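Local atomic coordinates of lipase (Pelosinus fermentans, PDB entry 5AH0), a protein that hydrolyses ester bonds as a lipase and breaks down the polyester poly(butylene adipate-co-terephthalate). Residues Y259-C265 with W346-L352; V153-T157 with L380-I385; Y32-L36 with L368-K374; R245-Q249 with P326-S330. All coordinates share one frame; numbering follows the deposited sequence.

In the fold
The strands of contacts 1 and 2 are neighbours in the central parallel sheet of an alpha/beta-hydrolase fold, where strand 153-159 lies beside strand 258-265 and Phe260 N probably hydrogen-bonds to Ile156 O at 2.7 Å. Contact 3 joins the first and last helices of the chain and touches contact 1 through Trp372, which packs on Tyr262. Contact 4, on the helix 241-250 that precedes strand 258-265, touches contact 1 where Pro326 CD lies 3.4 Å from Trp346 CE2. Contacts 3 and 4 lie on opposite sides of the chain's centre, their own centres about 31 Å apart. The bound zinc ion, held by Asp56, His76, His82 and Asp233, is about 13 Å from the side chain of Val246 in contact 4.

Contact 1. Residues Y259-C265 with W346-L352; sequences YFSYSTC and WNSMPLL
Tyr259 O is gripped twice by Asn347, by its backbone N at 2.6 Å and by its amide ND2 at 3.0 Å, the two donors arriving from opposite faces of the carbonyl plane. Asn347 OD1 is held in turn by Gln342 N, which fixes the amide's rotation. Parallel pairing continues through Ser261 N to Asn347 O and Met349 N to Ser261 O, then slips by one residue before resuming with Leu352 N on Ser263 O. The tight part is aromatic. Tyr259 CD2 lies over one face of the Trp346 indole, 3.6 Å from CZ2, with the ring planes at 45°. With its CG anti to the carbonyl carbon (chi1 -56°), Met349 lays that atom over the face of Tyr262, 3.5 Å from the ring centroid; bends at chi2 and chi3 keep the sulfur in Met-aromatic contact with Phe260 and Tyr262 and CE against Tyr262 OH. A serine in place of Tyr262 would probably open a gap beneath Met349 and set its thioether free to turn. Packing is thinner at the slip, where Pro350 and Leu351 are exposed and Leu351 touches Ser263 and Cys265 through CD1, 3.7 Å from Ser263 O. Strand 153-159 flanks strand 258-265 on its other edge; Tyr259 and Trp346 face helix 116-129, whereas Tyr262 meets Trp372 of helix 370-380 edge-to-face on the other side of the sheet.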
# COMPACT_ATOMS: atom_id res chain seq x y z
N TYR A 259 -13.65 5.88 7.27
CA TYR A 259 -13.04 4.85 6.44
C TYR A 259 -13.85 4.63 5.15
O TYR A 259 -15.05 4.36 5.19
CB TYR A 259 -12.92 3.52 7.18
CG TYR A 259 -11.90 3.51 8.30
CD1 TYR A 259 -12.21 4.00 9.56
CD2 TYR A 259 -10.63 2.96 8.10
CE1 TYR A 259 -11.29 3.96 10.60
CE2 TYR A 259 -9.70 2.93 9.14
CZ TYR A 259 -10.03 3.43 10.38
OH TYR A 259 -9.13 3.41 11.42
N PHE A 260 -13.17 4.75 4.02
CA PHE A 260 -13.78 4.40 2.73
C PHE A 260 -12.95 3.33 2.03
O PHE A 260 -11.73 3.47 1.88
CB PHE A 260 -13.89 5.64 1.84
CG PHE A 260 -14.72 6.74 2.43
CD1 PHE A 260 -16.09 6.75 2.27
CD2 PHE A 260 -14.12 7.76 3.14
CE1 PHE A 260 -16.86 7.77 2.81
CE2 PHE A 260 -14.88 8.78 3.68
CZ PHE A 260 -16.25 8.78 3.52
N SER A 261 -13.63 2.28 1.57
CA SER A 261 -12.96 1.20 0.85
C SER A 261 -13.62 0.96 -0.51
O SER A 261 -14.83 0.78 -0.61
CB SER A 261 -13.00 -0.08 1.66
OG SER A 261 -14.31 -0.61 1.68
N TYR A 262 -12.80 0.96 -1.55
CA TYR A 262 -13.26 0.66 -2.89
C TYR A 262 -12.82 -0.74 -3.28
O TYR A 262 -11.69 -1.13 -3.01
CB TYR A 262 -12.71 1.69 -3.88
CG TYR A 262 -13.35 3.05 -3.75
CD1 TYR A 262 -12.85 4.00 -2.87
CD2 TYR A 262 -14.47 3.39 -4.51
CE1 TYR A 262 -13.44 5.24 -2.74
CE2 TYR A 262 -15.07 4.63 -4.39
CZ TYR A 262 -14.55 5.55 -3.51
OH TYR A 262 -15.14 6.79 -3.39
N SER A 263 -13.72 -1.50 -3.91
CA SER A 263 -13.40 -2.86 -4.33
C SER A 263 -13.32 -2.98 -5.84
O SER A 263 -14.10 -2.37 -6.57
CB SER A 263 -14.43 -3.84 -3.79
OG SER A 263 -14.21 -4.07 -2.41
N THR A 264 -12.35 -3.77 -6.30
CA THR A 264 -12.12 -3.97 -7.73
C THR A 264 -12.33 -5.41 -8.14
O THR A 264 -12.15 -6.33 -7.35
CB THR A 264 -10.70 -3.59 -8.14
OG1 THR A 264 -9.78 -4.29 -7.28
CG2 THR A 264 -10.50 -2.08 -7.99
N CYS A 265 -12.69 -5.60 -9.40
CA CYS A 265 -12.93 -6.93 -9.93
C CYS A 265 -12.75 -6.86 -11.42
O CYS A 265 -13.19 -5.89 -12.04
CB CYS A 265 -14.33 -7.45 -9.57
SG CYS A 265 -14.53 -9.22 -9.96
N TRP A 346 -16.11 1.10 8.32
CA TRP A 346 -15.72 1.05 6.92
C TRP A 346 -16.91 1.33 6.01
O TRP A 346 -17.88 0.56 5.98
CB TRP A 346 -15.10 -0.32 6.58
CG TRP A 346 -13.75 -0.54 7.17
CD1 TRP A 346 -13.46 -1.06 8.41
CD2 TRP A 346 -12.49 -0.24 6.56
NE1 TRP A 346 -12.10 -1.10 8.60
CE2 TRP A 346 -11.48 -0.60 7.48
CE3 TRP A 346 -12.12 0.30 5.33
CZ2 TRP A 346 -10.13 -0.44 7.20
CZ3 TRP A 346 -10.78 0.46 5.05
CH2 TRP A 346 -9.80 0.09 5.98
N ASN A 347 -16.84 2.43 5.28
CA ASN A 347 -17.87 2.74 4.30
C ASN A 347 -17.53 2.09 2.96
O ASN A 347 -16.77 2.65 2.15
CB ASN A 347 -18.01 4.26 4.13
CG ASN A 347 -18.50 4.96 5.40
OD1 ASN A 347 -19.63 5.44 5.46
ND2 ASN A 347 -17.65 5.03 6.42
N SER A 348 -18.07 0.89 2.74
CA SER A 348 -17.79 0.10 1.53
C SER A 348 -18.50 0.66 0.30
O SER A 348 -19.74 0.65 0.22
CB SER A 348 -18.18 -1.36 1.73
OG SER A 348 -17.97 -2.09 0.54
N MET A 349 -17.71 1.15 -0.65
CA MET A 349 -18.26 1.81 -1.82
C MET A 349 -18.75 0.79 -2.83
O MET A 349 -18.37 -0.37 -2.76
CB MET A 349 -17.20 2.73 -2.43
CG MET A 349 -16.67 3.75 -1.45
SD MET A 349 -17.96 4.90 -0.92
CE MET A 349 -18.34 5.70 -2.47
N PRO A 350 -19.64 1.22 -3.75
CA PRO A 350 -20.09 0.37 -4.85
C PRO A 350 -18.92 -0.21 -5.63
O PRO A 350 -17.93 0.49 -5.86
CB PRO A 350 -20.90 1.33 -5.72
CG PRO A 350 -21.40 2.35 -4.78
CD PRO A 350 -20.32 2.53 -3.74
N LEU A 351 -19.06 -1.46 -6.08
CA LEU A 351 -17.98 -2.21 -6.70
C LEU A 351 -17.45 -1.58 -7.98
O LEU A 351 -18.22 -1.25 -8.87
CB LEU A 351 -18.45 -3.64 -6.99
CG LEU A 351 -17.46 -4.58 -7.70
CD1 LEU A 351 -16.44 -5.17 -6.74
CD2 LEU A 351 -18.21 -5.68 -8.46
N LEU A 352 -16.14 -1.40 -8.05
CA LEU A 352 -15.49 -0.97 -9.28
C LEU A 352 -15.31 -2.18 -10.18
O LEU A 352 -14.28 -2.84 -10.13
CB LEU A 352 -14.14 -0.32 -9.00
CG LEU A 352 -14.13 0.84 -8.01
CD1 LEU A 352 -12.69 1.26 -7.71
CD2 LEU A 352 -14.93 2.00 -8.55

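Contact 2. Residues V153-T157 with L380-I385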
# COMPACT_ATOMS: atom_id res chain seq x y z
N VAL A 153 -5.08 11.90 11.56
CA VAL A 153 -5.63 11.41 10.31
C VAL A 153 -7.14 11.54 10.37
O VAL A 153 -7.77 11.15 11.36
CB VAL A 153 -5.24 9.94 10.05
CG1 VAL A 153 -5.97 9.38 8.82
CG2 VAL A 153 -3.73 9.83 9.90
N HIS A 154 -7.73 12.12 9.33
CA HIS A 154 -9.16 12.37 9.35
C HIS A 154 -9.92 11.24 8.65
O HIS A 154 -10.99 10.83 9.09
CB HIS A 154 -9.49 13.72 8.71
CG HIS A 154 -10.84 14.24 9.11
ND1 HIS A 154 -11.93 14.20 8.27
CD2 HIS A 154 -11.26 14.80 10.26
CE1 HIS A 154 -12.98 14.72 8.90
NE2 HIS A 154 -12.59 15.10 10.11
N SER A 155 -9.37 10.77 7.55
CA SER A 155 -10.00 9.69 6.81
C SER A 155 -8.99 8.76 6.19
O SER A 155 -7.85 9.13 5.93
CB SER A 155 -10.89 10.25 5.70
OG SER A 155 -10.11 11.01 4.79
N ILE A 156 -9.45 7.54 5.93
CA ILE A 156 -8.65 6.57 5.23
C ILE A 156 -9.45 6.03 4.05
O ILE A 156 -10.56 5.49 4.23
CB ILE A 156 -8.22 5.42 6.16
CG1 ILE A 156 -7.11 5.90 7.11
CG2 ILE A 156 -7.77 4.20 5.37
CD1 ILE A 156 -6.49 4.77 7.90
N THR A 157 -8.92 6.19 2.85
CA THR A 157 -9.54 5.59 1.69
C THR A 157 -8.60 4.53 1.16
O THR A 157 -7.43 4.81 0.90
CB THR A 157 -9.80 6.61 0.59
OG1 THR A 157 -10.71 7.61 1.07
CG2 THR A 157 -10.42 5.94 -0.65
N LEU A 380 -13.74 14.03 0.16
CA LEU A 380 -12.91 14.05 1.36
C LEU A 380 -12.85 15.44 1.97
O LEU A 380 -12.62 15.58 3.17
CB LEU A 380 -11.50 13.55 1.03
CG LEU A 380 -11.44 12.08 0.62
CD1 LEU A 380 -10.02 11.70 0.25
CD2 LEU A 380 -11.94 11.22 1.77
N SER A 381 -13.05 16.46 1.15
CA SER A 381 -12.98 17.83 1.63
C SER A 381 -14.35 18.31 2.08
O SER A 381 -14.49 19.43 2.56
CB SER A 381 -12.43 18.76 0.54
OG SER A 381 -13.40 19.00 -0.45
N GLN A 382 -15.36 17.46 1.92
CA GLN A 382 -16.70 17.80 2.37
C GLN A 382 -16.99 17.20 3.74
O GLN A 382 -18.00 17.51 4.36
CB GLN A 382 -17.73 17.34 1.34
CG GLN A 382 -17.76 18.21 0.09
CD GLN A 382 -18.66 17.66 -1.00
OE1 GLN A 382 -19.43 16.72 -0.78
NE2 GLN A 382 -18.55 18.23 -2.20
N LEU A 383 -16.07 16.35 4.21
CA LEU A 383 -16.18 15.75 5.54
C LEU A 383 -16.04 16.82 6.60
O LEU A 383 -15.12 17.62 6.55
CB LEU A 383 -15.12 14.67 5.74
CG LEU A 383 -15.21 13.40 4.86
CD1 LEU A 383 -13.91 12.63 4.90
CD2 LEU A 383 -16.33 12.50 5.32
N THR A 384 -16.97 16.83 7.56
CA THR A 384 -16.98 17.87 8.59
C THR A 384 -16.09 17.54 9.78
O THR A 384 -15.87 16.37 10.11
CB THR A 384 -18.41 18.11 9.11
OG1 THR A 384 -18.92 16.89 9.66
CG2 THR A 384 -19.31 18.54 7.98
N ILE A 385 -15.57 18.58 10.43
CA ILE A 385 -14.73 18.40 11.60
C ILE A 385 -15.59 18.12 12.84
O ILE A 385 -15.22 17.31 13.69
CB ILE A 385 -13.86 19.64 11.86
CG1 ILE A 385 -13.26 20.15 10.55
CG2 ILE A 385 -12.79 19.33 12.91
CD1 ILE A 385 -12.37 21.36 10.73
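Ser155 OG, hydrogen-bonded to His109 ND1 on the adjoining strand, is pressed from the other segment by methyl groups: Leu380 CD2 comes to 3.5 Å and Leu383 CD1 to 4.1 Å. A chi1 of 61° tucks the hydroxyl over its own backbone, which turns it to the histidine yet leaves it against the two leucines. Leu380 CD2 bridges two residues of the strand, also touching Thr157 OG1 at 3.9 Å, and Leu383 CD1 rests on Ser155 CB. No hydrogen bond links the two segments; at Ser155 and Thr157 the contact sets short polar side chains against the apolar branches of the two leucines. In the alpha/beta-hydrolase sheet, strand 153-159 runs between strands 108-113 and 258-265, and the end of the last helix, 370-380, with the tail that follows, covers one face of it; Leu380 reaches across to His109 and Val111 as well. Ile156 points to the opposite face, where Val120 and Val124 of helix 116-129 meet it. At His154 the backbone departs from extended values (psi -40°), and this residue and Ser155 both point toward the tail although they are consecutive. The imidazole of His154 runs antiparallel to the Leu383 side chain, its edge turned to the tail: CE1 lies 3.8 Å from Leu383 CB, and NE2 stands 3.5 Å from Thr384 O without a hydrogen bond. Tyr4 meets the same imidazole, ring to ring, with the planes about 50° apart.

Contact 3. Residues Y32-L36 with L368-K374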
# COMPACT_ATOMS: atom_id res chain seq x y z
N TYR A 32 -1.36 12.72 -11.47
CA TYR A 32 -2.59 12.98 -10.71
C TYR A 32 -2.33 13.85 -9.50
O TYR A 32 -3.11 14.76 -9.19
CB TYR A 32 -3.26 11.68 -10.25
CG TYR A 32 -4.02 10.91 -11.34
CD1 TYR A 32 -4.11 11.38 -12.65
CD2 TYR A 32 -4.64 9.69 -11.04
CE1 TYR A 32 -4.80 10.64 -13.65
CE2 TYR A 32 -5.32 8.96 -12.01
CZ TYR A 32 -5.40 9.44 -13.31
OH TYR A 32 -6.08 8.69 -14.25
N GLU A 33 -1.23 13.59 -8.80
CA GLU A 33 -0.89 14.38 -7.63
C GLU A 33 -0.82 15.87 -7.97
O GLU A 33 -1.43 16.69 -7.29
CB GLU A 33 0.43 13.93 -7.02
CG GLU A 33 0.75 14.60 -5.70
CD GLU A 33 2.19 15.07 -5.61
OE1 GLU A 33 3.05 14.26 -5.21
OE2 GLU A 33 2.45 16.25 -5.94
N GLN A 34 -0.07 16.22 -9.00
CA GLN A 34 0.09 17.63 -9.37
C GLN A 34 -1.20 18.24 -9.91
O GLN A 34 -1.49 19.41 -9.65
CB GLN A 34 1.22 17.79 -10.40
CG GLN A 34 2.62 17.76 -9.78
CD GLN A 34 3.70 18.15 -10.77
OE1 GLN A 34 3.42 18.43 -11.94
NE2 GLN A 34 4.95 18.16 -10.31
N GLU A 35 -1.97 17.45 -10.67
CA GLU A 35 -3.23 17.95 -11.20
C GLU A 35 -4.21 18.23 -10.07
O GLU A 35 -4.83 19.29 -10.03
CB GLU A 35 -3.85 16.97 -12.20
CG GLU A 35 -2.98 16.62 -13.38
CD GLU A 35 -2.56 17.83 -14.16
OE1 GLU A 35 -3.31 18.83 -14.14
OE2 GLU A 35 -1.48 17.81 -14.78
N LEU A 36 -4.31 17.30 -9.13
CA LEU A 36 -5.15 17.51 -7.97
C LEU A 36 -4.76 18.80 -7.24
O LEU A 36 -5.62 19.62 -6.90
CB LEU A 36 -5.07 16.32 -7.01
CG LEU A 36 -5.81 15.04 -7.39
CD1 LEU A 36 -5.77 14.06 -6.23
CD2 LEU A 36 -7.24 15.35 -7.80
N LEU A 368 -9.02 4.38 -13.79
CA LEU A 368 -9.72 5.44 -13.05
C LEU A 368 -9.13 6.77 -13.45
O LEU A 368 -7.91 6.92 -13.47
CB LEU A 368 -9.58 5.23 -11.56
CG LEU A 368 -10.31 4.01 -11.02
CD1 LEU A 368 -10.27 4.02 -9.50
CD2 LEU A 368 -11.75 3.98 -11.55
N THR A 369 -9.97 7.74 -13.74
CA THR A 369 -9.51 9.00 -14.33
C THR A 369 -9.04 10.05 -13.32
O THR A 369 -9.24 9.92 -12.11
CB THR A 369 -10.60 9.63 -15.16
OG1 THR A 369 -11.72 9.89 -14.30
CG2 THR A 369 -11.03 8.69 -16.29
N LEU A 370 -8.39 11.08 -13.85
CA LEU A 370 -8.04 12.25 -13.05
C LEU A 370 -9.32 12.82 -12.44
O LEU A 370 -9.35 13.21 -11.27
CB LEU A 370 -7.32 13.29 -13.90
CG LEU A 370 -7.21 14.70 -13.30
CD1 LEU A 370 -6.52 14.61 -11.96
CD2 LEU A 370 -6.43 15.62 -14.24
N SER A 371 -10.36 12.85 -13.26
CA SER A 371 -11.64 13.37 -12.83
C SER A 371 -12.21 12.50 -11.71
O SER A 371 -12.82 13.01 -10.78
CB SER A 371 -12.58 13.45 -14.02
OG SER A 371 -13.87 13.86 -13.63
N TRP A 372 -12.01 11.18 -11.78
CA TRP A 372 -12.48 10.31 -10.71
C TRP A 372 -11.81 10.64 -9.36
O TRP A 372 -12.48 10.72 -8.33
CB TRP A 372 -12.23 8.85 -11.05
CG TRP A 372 -12.85 7.86 -10.07
CD1 TRP A 372 -14.07 7.27 -10.18
CD2 TRP A 372 -12.26 7.34 -8.87
NE1 TRP A 372 -14.28 6.41 -9.12
CE2 TRP A 372 -13.19 6.44 -8.30
CE3 TRP A 372 -11.05 7.56 -8.21
CZ2 TRP A 372 -12.94 5.76 -7.11
CZ3 TRP A 372 -10.80 6.88 -7.03
CH2 TRP A 372 -11.75 5.99 -6.49
N TYR A 373 -10.50 10.82 -9.39
CA TYR A 373 -9.75 11.18 -8.19
C TYR A 373 -10.08 12.59 -7.70
O TYR A 373 -10.07 12.85 -6.50
CB TYR A 373 -8.24 11.03 -8.44
CG TYR A 373 -7.79 9.60 -8.23
CD1 TYR A 373 -7.49 9.13 -6.96
CD2 TYR A 373 -7.71 8.70 -9.30
CE1 TYR A 373 -7.10 7.82 -6.74
CE2 TYR A 373 -7.31 7.38 -9.09
CZ TYR A 373 -7.01 6.95 -7.81
OH TYR A 373 -6.61 5.66 -7.57
N LYS A 374 -10.39 13.49 -8.63
CA LYS A 374 -10.87 14.82 -8.25
C LYS A 374 -12.18 14.66 -7.45
O LYS A 374 -12.36 15.30 -6.41
CB LYS A 374 -11.07 15.70 -9.48
CG LYS A 374 -11.57 17.09 -9.21
CD LYS A 374 -11.43 17.91 -10.49
CE LYS A 374 -11.90 19.35 -10.33
NZ LYS A 374 -13.35 19.42 -10.05
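Helices 32-36 and 370-374 cross at -56° with their axes 10.2 Å apart, and their backbones come closest where Tyr32 faces Leu370 and Leu36 faces Lys374. Tyr32 carries the contact. Its OH donates to Leu368 O at 2.7 Å, in the carbonyl plane and on a lone pair, just ahead of the second helix. Leu370 CA lies over one face of the phenol, 4.0 Å from the ring centroid, a CH-pi contact, and Tyr373 comes obliquely, with Tyr32 CE2 3.6 Å from Tyr373 CD2. These are the first and last helices of an alpha/beta-hydrolase chain; helix 32-38 belongs to the beta-alpha-beta crossover between the adjacent parallel strands 6-9 and 43-46. Thr369 caps the N-terminus of the last helix, its OG1 accepting from Trp372 N at 2.8 Å. With CG anti to the nitrogen of its own backbone (chi1 165°), Leu370 sends both methyl groups to Glu35 CB, CD1 and CD2 each 3.6 Å from it. Leu36 CD2 presses on the backbone at Lys374 CA, 3.7 Å away. Outside the contact, Tyr373 OH bonds to Ala360 O, and Lys374 NZ forms a salt bridge with Glu378 one turn on in the same helix.

Contact 4. Residues R245-Q249 with P326-S330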
# COMPACT_ATOMS: atom_id res chain seq x y z
N ARG A 245 -4.46 -11.78 8.44
CA ARG A 245 -5.21 -12.27 9.57
C ARG A 245 -4.59 -11.78 10.85
O ARG A 245 -5.26 -11.20 11.71
CB ARG A 245 -5.21 -13.80 9.52
CG ARG A 245 -6.38 -14.43 10.16
CD ARG A 245 -6.51 -15.89 9.81
NE ARG A 245 -5.28 -16.66 9.98
CZ ARG A 245 -5.25 -17.99 10.02
NH1 ARG A 245 -6.39 -18.66 9.91
NH2 ARG A 245 -4.11 -18.63 10.17
N VAL A 246 -3.28 -12.00 10.97
CA VAL A 246 -2.52 -11.61 12.14
C VAL A 246 -2.58 -10.10 12.35
O VAL A 246 -2.83 -9.63 13.47
CB VAL A 246 -1.05 -12.05 12.02
CG1 VAL A 246 -0.21 -11.50 13.16
CG2 VAL A 246 -0.96 -13.57 11.98
N LEU A 247 -2.35 -9.35 11.28
CA LEU A 247 -2.40 -7.89 11.36
C LEU A 247 -3.77 -7.42 11.85
O LEU A 247 -3.87 -6.49 12.65
CB LEU A 247 -2.08 -7.28 9.99
CG LEU A 247 -1.78 -5.78 9.92
CD1 LEU A 247 -0.40 -5.51 10.47
CD2 LEU A 247 -1.89 -5.27 8.48
N ASN A 248 -4.82 -8.09 11.38
CA ASN A 248 -6.19 -7.73 11.70
C ASN A 248 -6.52 -7.81 13.18
O ASN A 248 -7.42 -7.13 13.66
CB ASN A 248 -7.16 -8.64 10.94
CG ASN A 248 -7.28 -8.25 9.48
OD1 ASN A 248 -6.56 -7.38 9.00
ND2 ASN A 248 -8.18 -8.92 8.76
N GLN A 249 -5.79 -8.65 13.92
CA GLN A 249 -6.05 -8.83 15.33
C GLN A 249 -5.77 -7.58 16.14
O GLN A 249 -6.45 -7.31 17.12
CB GLN A 249 -5.24 -10.00 15.88
CG GLN A 249 -5.96 -11.34 15.82
CD GLN A 249 -5.11 -12.48 16.33
OE1 GLN A 249 -3.92 -12.57 16.02
NE2 GLN A 249 -5.71 -13.38 17.11
N PRO A 326 -11.22 -5.22 6.56
CA PRO A 326 -10.68 -6.37 7.28
C PRO A 326 -11.80 -7.11 7.99
O PRO A 326 -12.50 -6.51 8.80
CB PRO A 326 -9.71 -5.74 8.28
CG PRO A 326 -10.21 -4.35 8.47
CD PRO A 326 -10.84 -3.94 7.18
N LYS A 327 -11.95 -8.40 7.68
CA LYS A 327 -12.99 -9.22 8.29
C LYS A 327 -12.42 -10.33 9.16
O LYS A 327 -12.92 -10.59 10.25
CB LYS A 327 -13.88 -9.84 7.21
CG LYS A 327 -14.97 -8.93 6.68
CD LYS A 327 -14.64 -8.47 5.30
CE LYS A 327 -14.49 -9.63 4.36
NZ LYS A 327 -13.97 -9.14 3.07
N ILE A 328 -11.39 -10.98 8.65
CA ILE A 328 -10.84 -12.16 9.30
C ILE A 328 -10.00 -11.78 10.51
O ILE A 328 -9.09 -10.97 10.41
CB ILE A 328 -10.01 -12.98 8.30
CG1 ILE A 328 -10.82 -13.25 7.03
CG2 ILE A 328 -9.59 -14.30 8.88
CD1 ILE A 328 -10.07 -14.06 6.01
N TRP A 329 -10.34 -12.36 11.67
CA TRP A 329 -9.74 -12.01 12.96
C TRP A 329 -9.85 -10.52 13.22
O TRP A 329 -8.95 -9.91 13.81
CB TRP A 329 -8.27 -12.44 13.02
CG TRP A 329 -8.08 -13.91 13.06
CD1 TRP A 329 -9.03 -14.88 12.90
CD2 TRP A 329 -6.84 -14.60 13.29
NE1 TRP A 329 -8.46 -16.12 13.00
CE2 TRP A 329 -7.12 -15.98 13.24
CE3 TRP A 329 -5.52 -14.18 13.52
CZ2 TRP A 329 -6.13 -16.94 13.42
CZ3 TRP A 329 -4.54 -15.13 13.70
CH2 TRP A 329 -4.85 -16.50 13.65
N SER A 330 -10.96 -9.93 12.79
CA SER A 330 -11.16 -8.51 12.99
C SER A 330 -12.55 -8.24 13.54
O SER A 330 -13.48 -9.03 13.34
CB SER A 330 -10.94 -7.74 11.68
OG SER A 330 -11.02 -6.34 11.91
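Trp329 is sandwiched between two side chains of helix 241-250. On one face lies Arg245, its guanidinium flat on the indole with planes at 4° and CZ 4.3 Å from the centroid of the six-membered ring, an off-centre cation-pi pair. The chain's aliphatic part runs over the five-membered ring, doubtfully close at CG. The opposite face takes the amide of Gln249, tilted, with NE2 3.7 Å from Trp329 CE3; Val246 CG2 touches CZ3 at 4.3 Å. A bend at chi3 (50°) lets Arg245 follow the indole and bring NH2 to Gly303 O, which anchors the guanidinium. With an alanine in place of Arg245, Trp329 would probably lose its flat cationic partner and Gly303 O this donor. The indole is presented by a type II turn from Lys327 to Ser330, in which Trp329 holds a left-handed backbone conformation. Asn248 pins that turn to the helix: ND2 meets a lone pair of Ile328 O at 2.8 Å, within the carbonyl plane, and also donates to His163 O, while OD1 meets Arg121 of helix 116-129. Pro326 CB packs 3.6 Å from Asn248 ND2. The contact thus joins two kinds of chemistry: a buried amide with both ends satisfied fixes the loop, and near the surface a cation probably gains stability from the pi electrons of an exposed tryptophan.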